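Local atomic coordinates of putative uncharacterized protein smu.1377c (Streptococcus mutans, PDB entry 3L7V), a protein that is of unknown function but, as a member of the YrdC/Sua5 family, may bind double-stranded RNA and take part in tRNA modification. Residues 63-68 with 122-127; 114-119 with 282-287; 278-281 with 286-289. One frame throughout, in Å; residues are numbered along the deposited sequence.

Contact 1: residues 63-68 with 122-127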
loop_
_atom_site.group_PDB
_atom_site.type_symbol
_atom_site.label_atom_id
_atom_site.label_comp_id
_atom_site.label_asym_id
_atom_site.label_seq_id
_atom_site.Cartn_x
_atom_site.Cartn_y
_atom_site.Cartn_z
ATOM N N PRO A 63 -3.229 -2.426 12.174
ATOM C CA PRO A 63 -4.018 -1.193 12.044
ATOM C C PRO A 63 -3.422 -0.243 11.015
ATOM O O PRO A 63 -2.204 -0.226 10.848
ATOM C CB PRO A 63 -3.894 -0.528 13.430
ATOM C CG PRO A 63 -3.154 -1.476 14.286
ATOM C CD PRO A 63 -2.395 -2.399 13.383
ATOM N N THR A 64 -4.266 0.536 10.344
ATOM C CA THR A 64 -3.803 1.615 9.470
ATOM C C THR A 64 -4.613 2.877 9.740
ATOM O O THR A 64 -5.525 2.855 10.565
ATOM C CB THR A 64 -3.966 1.257 7.990
ATOM O OG1 THR A 64 -5.361 1.244 7.662
ATOM C CG2 THR A 64 -3.368 -0.101 7.702
ATOM N N LYS A 65 -4.291 3.963 9.028
ATOM C CA LYS A 65 -5.040 5.223 9.113
ATOM C C LYS A 65 -6.536 5.078 8.759
ATOM O O LYS A 65 -7.373 5.822 9.279
ATOM C CB LYS A 65 -4.415 6.304 8.204
ATOM C CG LYS A 65 -3.136 6.972 8.719
ATOM C CD LYS A 65 -2.595 8.019 7.716
ATOM C CE LYS A 65 -1.303 8.663 8.210
ATOM N NZ LYS A 65 -0.681 9.579 7.196
ATOM N N VAL A 66 -6.873 4.148 7.860
ATOM C CA VAL A 66 -8.281 3.951 7.480
ATOM C C VAL A 66 -8.909 2.580 7.876
ATOM O O VAL A 66 -10.023 2.267 7.455
ATOM C CB VAL A 66 -8.512 4.194 5.967
ATOM C CG1 VAL A 66 -8.172 5.628 5.588
ATOM C CG2 VAL A 66 -7.692 3.213 5.150
ATOM N N GLY A 67 -8.210 1.782 8.679
ATOM C CA GLY A 67 -8.761 0.523 9.172
ATOM C C GLY A 67 -7.770 -0.588 9.508
ATOM O O GLY A 67 -6.882 -0.386 10.320
ATOM N N TYR A 68 -7.933 -1.759 8.888
ATOM C CA TYR A 68 -7.085 -2.941 9.147
ATOM C C TYR A 68 -6.606 -3.636 7.861
ATOM O O TYR A 68 -7.368 -3.760 6.898
ATOM C CB TYR A 68 -7.799 -3.947 10.095
ATOM C CG TYR A 68 -7.849 -3.419 11.520
ATOM C CD1 TYR A 68 -8.946 -2.703 11.985
ATOM C CD2 TYR A 68 -6.763 -3.581 12.380
ATOM C CE1 TYR A 68 -8.970 -2.189 13.282
ATOM C CE2 TYR A 68 -6.773 -3.070 13.667
ATOM C CZ TYR A 68 -7.882 -2.379 14.114
ATOM O OH TYR A 68 -7.886 -1.867 15.391
ATOM N N ASP A 122 6.743 14.532 2.933
ATOM C CA ASP A 122 7.029 15.668 3.808
ATOM C C ASP A 122 5.834 16.082 4.659
ATOM O O ASP A 122 5.995 16.559 5.790
ATOM C CB ASP A 122 7.499 16.883 2.977
ATOM C CG ASP A 122 8.917 16.731 2.454
ATOM O OD1 ASP A 122 9.648 15.819 2.906
ATOM O OD2 ASP A 122 9.302 17.540 1.589
ATOM N N GLU A 123 4.639 15.933 4.097
ATOM C CA GLU A 123 3.415 16.368 4.758
ATOM C C GLU A 123 2.625 15.225 5.392
ATOM O O GLU A 123 1.562 15.438 5.974
ATOM C CB GLU A 123 2.548 17.150 3.772
ATOM C CG GLU A 123 3.240 18.410 3.280
ATOM C CD GLU A 123 2.332 19.309 2.478
ATOM O OE1 GLU A 123 1.153 18.942 2.277
ATOM O OE2 GLU A 123 2.803 20.386 2.046
ATOM N N ASP A 124 3.158 14.016 5.286
ATOM C CA ASP A 124 2.545 12.836 5.897
ATOM C C ASP A 124 1.126 12.533 5.390
ATOM O O ASP A 124 0.198 12.389 6.181
ATOM C CB ASP A 124 2.548 12.945 7.427
ATOM C CG ASP A 124 1.945 11.710 8.100
ATOM O OD1 ASP A 124 1.846 10.657 7.432
ATOM O OD2 ASP A 124 1.563 11.788 9.290
ATOM N N ILE A 125 0.964 12.425 4.075
ATOM C CA ILE A 125 -0.329 12.063 3.505
ATOM C C ILE A 125 -0.279 10.683 2.856
ATOM O O ILE A 125 0.615 10.402 2.055
ATOM C CB ILE A 125 -0.812 13.048 2.449
ATOM C CG1 ILE A 125 -0.839 14.485 2.982
ATOM C CG2 ILE A 125 -2.200 12.647 1.995
ATOM C CD1 ILE A 125 -0.927 15.529 1.877
ATOM N N LEU A 126 -1.252 9.840 3.203
ATOM C CA LEU A 126 -1.377 8.508 2.622
ATOM C C LEU A 126 -1.597 8.557 1.095
ATOM O O LEU A 126 -2.521 9.220 0.608
ATOM C CB LEU A 126 -2.486 7.712 3.349
ATOM C CG LEU A 126 -3.223 6.510 2.716
ATOM C CD1 LEU A 126 -2.365 5.651 1.814
ATOM C CD2 LEU A 126 -3.866 5.650 3.791
ATOM N N LEU A 127 -0.757 7.841 0.350
ATOM C CA LEU A 127 -0.796 7.897 -1.119
ATOM C C LEU A 127 -0.368 6.571 -1.768
ATOM O O LEU A 127 0.645 5.997 -1.369
ATOM C CB LEU A 127 0.116 9.050 -1.616
ATOM C CG LEU A 127 0.368 9.214 -3.114
ATOM C CD1 LEU A 127 -0.835 9.888 -3.803
ATOM C CD2 LEU A 127 1.639 10.026 -3.340
#

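Contact 2: residues 114-119 with 282-287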
loop_
_atom_site.group_PDB
_atom_site.type_symbol
_atom_site.label_atom_id
_atom_site.label_comp_id
_atom_site.label_asym_id
_atom_site.label_seq_id
_atom_site.Cartn_x
_atom_site.Cartn_y
_atom_site.Cartn_z
ATOM N N ASP A 114 8.632 11.724 -8.932
ATOM C CA ASP A 114 9.480 11.739 -7.737
ATOM C C ASP A 114 9.131 12.918 -6.812
ATOM O O ASP A 114 8.952 12.731 -5.610
ATOM C CB ASP A 114 10.969 11.777 -8.120
ATOM C CG ASP A 114 11.917 11.691 -6.890
ATOM O OD1 ASP A 114 11.569 12.197 -5.800
ATOM O OD2 ASP A 114 13.027 11.127 -7.017
ATOM N N ALA A 115 9.040 14.120 -7.387
ATOM C CA ALA A 115 8.669 15.339 -6.665
ATOM C C ALA A 115 7.244 15.294 -6.081
ATOM O O ALA A 115 6.998 15.819 -4.989
ATOM C CB ALA A 115 8.814 16.565 -7.588
ATOM N N PHE A 116 6.313 14.709 -6.836
ATOM C CA PHE A 116 4.927 14.473 -6.373
ATOM C C PHE A 116 4.883 13.649 -5.073
ATOM O O PHE A 116 4.227 14.048 -4.118
ATOM C CB PHE A 116 4.090 13.798 -7.481
ATOM C CG PHE A 116 2.605 13.675 -7.161
ATOM C CD1 PHE A 116 1.784 14.795 -7.157
ATOM C CD2 PHE A 116 2.032 12.432 -6.910
ATOM C CE1 PHE A 116 0.429 14.688 -6.869
ATOM C CE2 PHE A 116 0.677 12.315 -6.624
ATOM C CZ PHE A 116 -0.127 13.445 -6.604
ATOM N N TYR A 117 5.601 12.522 -5.043
ATOM C CA TYR A 117 5.723 11.677 -3.844
ATOM C C TYR A 117 6.398 12.349 -2.629
ATOM O O TYR A 117 5.970 12.148 -1.486
ATOM C CB TYR A 117 6.532 10.425 -4.178
ATOM C CG TYR A 117 5.761 9.167 -4.528
ATOM C CD1 TYR A 117 5.612 8.767 -5.853
ATOM C CD2 TYR A 117 5.238 8.340 -3.528
ATOM C CE1 TYR A 117 4.949 7.586 -6.177
ATOM C CE2 TYR A 117 4.571 7.164 -3.839
ATOM C CZ TYR A 117 4.428 6.791 -5.158
ATOM O OH TYR A 117 3.765 5.624 -5.471
ATOM N N GLN A 118 7.472 13.105 -2.876
ATOM C CA GLN A 118 8.234 13.782 -1.814
ATOM C C GLN A 118 7.376 14.739 -0.997
ATOM O O GLN A 118 7.516 14.825 0.226
ATOM C CB GLN A 118 9.440 14.557 -2.388
ATOM C CG GLN A 118 10.367 15.170 -1.313
ATOM C CD GLN A 118 11.115 14.105 -0.501
ATOM O OE1 GLN A 118 11.804 13.249 -1.071
ATOM N NE2 GLN A 118 10.972 14.146 0.835
ATOM N N LYS A 119 6.494 15.462 -1.681
ATOM C CA LYS A 119 5.568 16.367 -1.011
ATOM C C LYS A 119 4.558 15.623 -0.143
ATOM O O LYS A 119 4.198 16.084 0.941
ATOM C CB LYS A 119 4.821 17.233 -2.026
ATOM C CG LYS A 119 4.335 18.548 -1.443
ATOM N N ASP A 282 -0.747 21.551 -8.864
ATOM C CA ASP A 282 0.516 22.283 -8.718
ATOM C C ASP A 282 1.666 21.662 -9.509
ATOM O O ASP A 282 2.590 22.362 -9.896
ATOM C CB ASP A 282 0.920 22.413 -7.246
ATOM C CG ASP A 282 0.061 23.423 -6.490
ATOM O OD1 ASP A 282 -0.485 24.355 -7.121
ATOM O OD2 ASP A 282 -0.067 23.285 -5.255
ATOM N N GLN A 283 1.599 20.357 -9.769
ATOM C CA GLN A 283 2.726 19.628 -10.350
ATOM C C GLN A 283 2.539 19.223 -11.837
ATOM O O GLN A 283 3.508 19.004 -12.565
ATOM C CB GLN A 283 3.038 18.405 -9.462
ATOM C CG GLN A 283 4.263 17.588 -9.841
ATOM C CD GLN A 283 5.578 18.286 -9.498
ATOM O OE1 GLN A 283 6.215 17.964 -8.499
ATOM N NE2 GLN A 283 5.985 19.241 -10.331
ATOM N N PHE A 284 1.300 19.114 -12.291
ATOM C CA PHE A 284 1.041 18.759 -13.683
ATOM C C PHE A 284 0.014 19.744 -14.281
ATOM O O PHE A 284 -0.977 20.070 -13.635
ATOM C CB PHE A 284 0.472 17.327 -13.800
ATOM C CG PHE A 284 1.300 16.250 -13.130
ATOM C CD1 PHE A 284 2.188 15.466 -13.875
ATOM C CD2 PHE A 284 1.139 15.967 -11.773
ATOM C CE1 PHE A 284 2.940 14.444 -13.258
ATOM C CE2 PHE A 284 1.880 14.960 -11.158
ATOM C CZ PHE A 284 2.790 14.200 -11.900
ATOM N N ASN A 285 0.229 20.206 -15.511
ATOM C CA ASN A 285 -0.796 21.013 -16.184
ATOM C C ASN A 285 -1.915 20.161 -16.791
ATOM O O ASN A 285 -2.938 20.678 -17.250
ATOM C CB ASN A 285 -0.172 21.920 -17.253
ATOM C CG ASN A 285 0.695 23.012 -16.642
ATOM O OD1 ASN A 285 0.397 23.500 -15.560
ATOM N ND2 ASN A 285 1.776 23.385 -17.326
ATOM N N SER A 286 -1.717 18.849 -16.775
ATOM C CA SER A 286 -2.642 17.941 -17.420
ATOM C C SER A 286 -2.854 16.641 -16.625
ATOM O O SER A 286 -1.912 15.868 -16.452
ATOM C CB SER A 286 -2.123 17.643 -18.829
ATOM O OG SER A 286 -3.025 16.861 -19.579
ATOM N N TRP A 287 -4.089 16.417 -16.147
ATOM C CA TRP A 287 -4.495 15.154 -15.494
ATOM C C TRP A 287 -6.016 14.845 -15.575
ATOM O O TRP A 287 -6.823 15.732 -15.876
ATOM C CB TRP A 287 -3.979 15.055 -14.031
ATOM C CG TRP A 287 -4.512 16.104 -13.029
ATOM C CD1 TRP A 287 -3.983 17.350 -12.781
ATOM C CD2 TRP A 287 -5.626 15.964 -12.130
ATOM N NE1 TRP A 287 -4.700 17.982 -11.790
ATOM C CE2 TRP A 287 -5.710 17.151 -11.373
ATOM C CE3 TRP A 287 -6.552 14.937 -11.875
ATOM C CZ2 TRP A 287 -6.708 17.355 -10.400
ATOM C CZ3 TRP A 287 -7.536 15.137 -10.898
ATOM C CH2 TRP A 287 -7.608 16.336 -10.180
#

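Contact 3: residues 278-281 with 286-289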
loop_
_atom_site.group_PDB
_atom_site.type_symbol
_atom_site.label_atom_id
_atom_site.label_comp_id
_atom_site.label_asym_id
_atom_site.label_seq_id
_atom_site.Cartn_x
_atom_site.Cartn_y
_atom_site.Cartn_z
HETATM N N MSE A 278 -5.213 19.162 -5.170
HETATM C CA MSE A 278 -4.470 20.412 -5.085
HETATM C C MSE A 278 -2.986 20.207 -5.434
HETATM O O MSE A 278 -2.396 21.033 -6.123
HETATM C CB MSE A 278 -4.639 21.049 -3.694
HETATM C CG MSE A 278 -4.133 22.489 -3.574
HETATM SE SE MSE A 278 -5.164 23.822 -4.625
HETATM C CE MSE A 278 -3.983 24.074 -6.155
ATOM N N HIS A 279 -2.390 19.102 -4.981
ATOM C CA HIS A 279 -0.991 18.814 -5.307
ATOM C C HIS A 279 -0.843 18.362 -6.754
ATOM O O HIS A 279 0.172 18.637 -7.390
ATOM C CB HIS A 279 -0.401 17.738 -4.385
ATOM C CG HIS A 279 -0.159 18.199 -2.981
ATOM N ND1 HIS A 279 -0.409 17.404 -1.883
ATOM C CD2 HIS A 279 0.310 19.373 -2.495
ATOM C CE1 HIS A 279 -0.102 18.066 -0.781
ATOM N NE2 HIS A 279 0.338 19.263 -1.126
ATOM N N LEU A 280 -1.839 17.656 -7.280
ATOM C CA LEU A 280 -1.767 17.274 -8.683
ATOM C C LEU A 280 -1.723 18.536 -9.550
ATOM O O LEU A 280 -0.935 18.616 -10.473
ATOM C CB LEU A 280 -2.932 16.379 -9.109
ATOM C CG LEU A 280 -2.801 14.900 -8.716
ATOM C CD1 LEU A 280 -4.177 14.221 -8.612
ATOM C CD2 LEU A 280 -1.881 14.141 -9.688
ATOM N N SER A 281 -2.560 19.519 -9.237
ATOM C CA SER A 281 -2.680 20.693 -10.092
ATOM C C SER A 281 -1.482 21.641 -9.975
ATOM O O SER A 281 -1.213 22.417 -10.892
ATOM C CB SER A 281 -4.024 21.413 -9.871
ATOM O OG SER A 281 -4.071 22.114 -8.643
ATOM N N SER A 286 -1.717 18.849 -16.775
ATOM C CA SER A 286 -2.642 17.941 -17.420
ATOM C C SER A 286 -2.854 16.641 -16.625
ATOM O O SER A 286 -1.912 15.868 -16.452
ATOM C CB SER A 286 -2.123 17.643 -18.829
ATOM O OG SER A 286 -3.025 16.861 -19.579
ATOM N N TRP A 287 -4.089 16.417 -16.147
ATOM C CA TRP A 287 -4.495 15.154 -15.494
ATOM C C TRP A 287 -6.016 14.845 -15.575
ATOM O O TRP A 287 -6.823 15.732 -15.876
ATOM C CB TRP A 287 -3.979 15.055 -14.031
ATOM C CG TRP A 287 -4.512 16.104 -13.029
ATOM C CD1 TRP A 287 -3.983 17.350 -12.781
ATOM C CD2 TRP A 287 -5.626 15.964 -12.130
ATOM N NE1 TRP A 287 -4.700 17.982 -11.790
ATOM C CE2 TRP A 287 -5.710 17.151 -11.373
ATOM C CE3 TRP A 287 -6.552 14.937 -11.875
ATOM C CZ2 TRP A 287 -6.708 17.355 -10.400
ATOM C CZ3 TRP A 287 -7.536 15.137 -10.898
ATOM C CH2 TRP A 287 -7.608 16.336 -10.180
ATOM N N ASN A 288 -6.388 13.585 -15.308
ATOM C CA ASN A 288 -7.773 13.107 -15.447
ATOM C C ASN A 288 -8.370 12.590 -14.140
ATOM O O ASN A 288 -7.658 12.044 -13.300
ATOM C CB ASN A 288 -7.863 11.957 -16.475
ATOM C CG ASN A 288 -7.685 12.418 -17.922
ATOM O OD1 ASN A 288 -7.868 11.632 -18.857
ATOM N ND2 ASN A 288 -7.328 13.682 -18.112
ATOM N N TYR A 289 -9.683 12.730 -13.976
ATOM C CA TYR A 289 -10.362 12.150 -12.808
ATOM C C TYR A 289 -11.340 11.072 -13.290
ATOM O O TYR A 289 -12.253 11.387 -14.064
ATOM C CB TYR A 289 -11.080 13.249 -11.997
ATOM C CG TYR A 289 -11.834 12.749 -10.785
ATOM C CD1 TYR A 289 -11.246 12.755 -9.526
ATOM C CD2 TYR A 289 -13.134 12.270 -10.901
ATOM C CE1 TYR A 289 -11.927 12.277 -8.417
ATOM C CE2 TYR A 289 -13.830 11.810 -9.810
ATOM C CZ TYR A 289 -13.228 11.809 -8.568
ATOM O OH TYR A 289 -13.920 11.344 -7.471
#

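Contact 1: residues 63-68 with 122-127
Lys65 reaches from the turn at 64-67 to the loop that follows helix 111-123, where its NZ lies 2.8 Å from Asp124 OD1 in a salt bridge. The lysine gets there fully stretched: CG sits beside the backbone N and anti to the carbonyl carbon (chi1 -77°), and every later torsion is anti, which makes the methylenes a straight rod with the ammonium at its far end. The ammonium meets OD1 from above, 48° out of the carboxylate plane, and Asp124 OD2 stays at 3.8 Å from Lys65 NZ; the pairing is therefore one-pronged. A second, weak hydrogen bond runs from Lys65 NZ to the main-chain O of Asp124 at 3.1 Å, and the carbonyl of Lys164 accepts a further one. Two hydrogen bonds and a third, weak one thus converge on NZ, an arrangement that would be expected to favour its charged form.

Strands 59-64 and 67-72, antiparallel neighbours in the mixed sheet of this YrdC-like domain, form a beta hairpin, with a hydrogen bond from Thr64 N to Gly67 O (2.8 Å). Inside its turn Thr64 OG1 accepts from Val66 N, making an ST turn. On the other side Asp124 is the first residue to leave helical angles, in a Schellman motif with positive phi (60°); its carboxylate group is anti to the backbone N, turned to the lysine while the residue itself remains exposed.

Leu126 supplies the apolar part. Its CB, pointing at the turn, comes within 4.4 Å of Lys65 CD, so the aliphatic shaft of the lysine is flanked by a buried leucine just before the ammonium reaches its oxygens. Ile125 turns its side chain the other way, onto Ile276 and His279 of helix 273-283.

Contact 2: residues 114-119 with 282-287
Phe116 overlaps the ring of Phe284 in an offset edge-to-face pair: the edge of Phe284 is directed at the face of Phe116, the centroids are 5.9 Å apart and the planes are inclined at 65°. The closest atoms are Phe116 CD1 and Phe284 CE2, separated by 4.0 Å, with CD1 lying near the plane of the Phe284 ring. Here the side of helix 111-123 packs against the last turn of helix 273-283 and the residue after it. Phe284 is that residue, the one at which the backbone leaves helical angles. Its CB does not aim straight at helix 111-123, but CG lies beside the backbone N (chi1 -54°), and the ring extends from there to Phe116.

Both phenylalanines are buried, and both have further neighbours: Phe116 packs on Leu127 of the sheet and on Leu280, Phe284 on Gln253 and Pro264. Towards the surface the contact changes character. Gln283, still helical, lays CB near Phe116, and its chain then bends at chi2 (74°), carrying the amide towards the helix backbone around Ala115. Gln283 OE1 remains 3.7 Å from Phe116 N, whereas its nearest neighbour across the contact is a methyl group, Ala115 CB, at 3.1 Å.

Contact 3: residues 278-281 with 286-289
Trp287 presents one face of its indole to Leu280, whose CB stands over the five-membered ring in a CH-pi contact, 3.7 Å from the ring centroid and only 17° off the ring normal. The fit is tight here: Leu280 CB is 3.6 Å from Trp287 NE1, and further along the same leucine CD1 touches the six-membered ring of Trp287 at CE3, 4.1 Å away. The leucine therefore meets both rings. The two side chains cross at about a right angle. Trp287 attains this pose with CG between its backbone N and carbonyl carbon (chi1 63°), which folds the indole back over helix 273-283, which the chain has just left.

That return belongs to a beta-alpha-beta unit, strand 265-268, helix 273-283 and strand 288-289, and Val266 of the first strand packs on both Leu280 and Trp287.

Beyond the leucine the packing slackens. Ser281, partly exposed, brings CB to the indole edge in its plane, 4.0 Å from Trp287 NE1, and turns its hydroxyl back to its own helix, where OG donates to Met278 O at 3.2 Å.

Across the two segments the link is carried by dispersion and CH-pi contact, with Leu280 CB as the central atom; Ser281 keeps its hydroxyl for the helix and offers the indole its CB and its backbone N, the N at 3.7 Å from Trp287 NE1.

In the fold
Contact 1 is the most central: its centre lies about 9 Å from the centre of the chain, those of the partly buried contacts 2 and 3 about 19 Å and 21 Å. It is also the charged one: an ammonium among oxygens ties a strand turn to a helix end. The other two rely on aromatic rings. Contacts 2 and 3 both use helix 273-283, and their segments overlap at Ser286-Trp287, though Trp287 works only in contact 3; Phe116 CZ meets Leu280 CD2 at 3.6 Å, so one apolar layer runs through both. Helix 111-123 serves contacts 1 and 2; Leu127 of contact 1 also packs on Tyr117 of contact 2. Glu123 touches His279 of contact 3.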